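Local coordinates for signal recognition particle 54 kDa protein (Aeropyrum pernix, PDB 7EPK) that is the GTPase-domain-bearing SRP54 subunit of an archaeal signal recognition particle and binds guanosine-5'-diphosphate in a P-loop NTPase-type fold, at residues A[114-117]-A[118-122]. Residues are numbered along the deposited sequence; the frame is centred on the assembly and turned at random.
Sequences GKLA and YYYVR
Leu116 lies alongside the ring of Tyr120 one helical turn on, with CD1 of Leu116 3.6 Å from CE2 of Tyr120. CG of Leu116 sits in the plane of that ring at its edge, while CD2 of Tyr119 rests 4.0 Å above the ring centre, over one face. With CG of Leu116 anti to its N (chi1 -167°) and CG of Tyr120 anti to its carbonyl carbon (chi1 -79°), the two side chains point the same way. Beneath the pair the main chain is helical: Tyr118 N gives a nearly straight bond to Gly114 O (2.9 Å), and Val121 N a similarly short one to Ala117 O (2.9 Å). Tyr120 N is shared between two weak bonds, to Leu116 O and Ala117 O. The contact lies in the C-terminal part of helix 109-122, which leads out of the probable P-loop. Leu116 and Tyr120 both pack on Phe268 of strand 265-270, and Ala117 reaches Val127 and Ile182 of the central sheet. Lys115 touches GDP and its NZ is hydrogen-bonded to Glu277 O. Tyr120 OH is hydrogen-bonded to Val90 O; this bond, Leu116 at the edge and Tyr119 over one face together restrict the buried ring, its hydroxyl satisfied.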
# COMPACT_ATOMS: atom_id res chain seq x y z
N GLY A 114 -16.87 -9.87 -16.00
CA GLY A 114 -18.06 -9.55 -15.20
C GLY A 114 -17.69 -8.89 -13.87
O GLY A 114 -18.24 -7.77 -13.57
N LYS A 115 -16.79 -9.54 -13.11
CA LYS A 115 -16.37 -9.11 -11.75
C LYS A 115 -15.80 -7.70 -11.87
O LYS A 115 -16.08 -6.84 -10.99
CB LYS A 115 -15.35 -10.09 -11.17
CG LYS A 115 -15.94 -11.33 -10.49
CD LYS A 115 -15.29 -12.66 -10.87
CE LYS A 115 -13.93 -12.89 -10.24
NZ LYS A 115 -14.05 -13.48 -8.89
N LEU A 116 -15.04 -7.48 -12.94
CA LEU A 116 -14.34 -6.20 -13.22
C LEU A 116 -15.36 -5.13 -13.62
O LEU A 116 -15.19 -4.00 -13.17
CB LEU A 116 -13.30 -6.41 -14.32
CG LEU A 116 -12.30 -5.27 -14.49
CD1 LEU A 116 -11.46 -5.08 -13.24
CD2 LEU A 116 -11.40 -5.53 -15.68
N ALA A 117 -16.37 -5.48 -14.42
CA ALA A 117 -17.46 -4.56 -14.84
C ALA A 117 -18.22 -4.05 -13.61
O ALA A 117 -18.30 -2.81 -13.41
CB ALA A 117 -18.39 -5.26 -15.80
N TYR A 118 -18.74 -4.97 -12.79
CA TYR A 118 -19.43 -4.62 -11.52
C TYR A 118 -18.61 -3.59 -10.77
O TYR A 118 -19.11 -2.49 -10.46
CB TYR A 118 -19.60 -5.82 -10.59
CG TYR A 118 -20.15 -5.44 -9.23
CD1 TYR A 118 -21.31 -4.69 -9.13
CD2 TYR A 118 -19.52 -5.84 -8.06
CE1 TYR A 118 -21.83 -4.33 -7.89
CE2 TYR A 118 -20.03 -5.49 -6.82
CZ TYR A 118 -21.18 -4.73 -6.74
OH TYR A 118 -21.71 -4.35 -5.53
N TYR A 119 -17.36 -3.96 -10.48
CA TYR A 119 -16.44 -3.21 -9.60
C TYR A 119 -16.44 -1.74 -10.02
O TYR A 119 -16.53 -0.84 -9.15
CB TYR A 119 -15.04 -3.82 -9.66
CG TYR A 119 -14.03 -3.03 -8.88
CD1 TYR A 119 -13.97 -3.13 -7.50
CD2 TYR A 119 -13.20 -2.14 -9.51
CE1 TYR A 119 -13.07 -2.37 -6.77
CE2 TYR A 119 -12.30 -1.37 -8.80
CZ TYR A 119 -12.23 -1.49 -7.42
OH TYR A 119 -11.34 -0.74 -6.73
N TYR A 120 -16.35 -1.49 -11.32
CA TYR A 120 -16.24 -0.10 -11.85
C TYR A 120 -17.62 0.56 -11.88
O TYR A 120 -17.68 1.81 -11.72
CB TYR A 120 -15.55 -0.09 -13.21
CG TYR A 120 -14.05 -0.21 -13.14
CD1 TYR A 120 -13.26 0.83 -12.67
CD2 TYR A 120 -13.41 -1.37 -13.55
CE1 TYR A 120 -11.89 0.72 -12.62
CE2 TYR A 120 -12.04 -1.49 -13.51
CZ TYR A 120 -11.27 -0.44 -13.04
OH TYR A 120 -9.92 -0.57 -13.02
N VAL A 121 -18.68 -0.23 -12.08
CA VAL A 121 -20.08 0.29 -12.08
C VAL A 121 -20.33 0.92 -10.70
O VAL A 121 -20.61 2.15 -10.67
CB VAL A 121 -21.13 -0.78 -12.45
CG1 VAL A 121 -22.55 -0.26 -12.26
CG2 VAL A 121 -20.95 -1.27 -13.88
N ARG A 122 -20.14 0.14 -9.62
CA ARG A 122 -20.33 0.55 -8.20
C ARG A 122 -19.52 1.83 -7.89
O ARG A 122 -20.03 2.66 -7.13
CB ARG A 122 -19.96 -0.58 -7.25
CG ARG A 122 -20.15 -0.24 -5.77
CD ARG A 122 -19.38 -1.17 -4.85
NE ARG A 122 -17.96 -1.24 -5.19
CZ ARG A 122 -17.12 -2.23 -4.86
NH1 ARG A 122 -17.53 -3.28 -4.16
NH2 ARG A 122 -15.86 -2.16 -5.26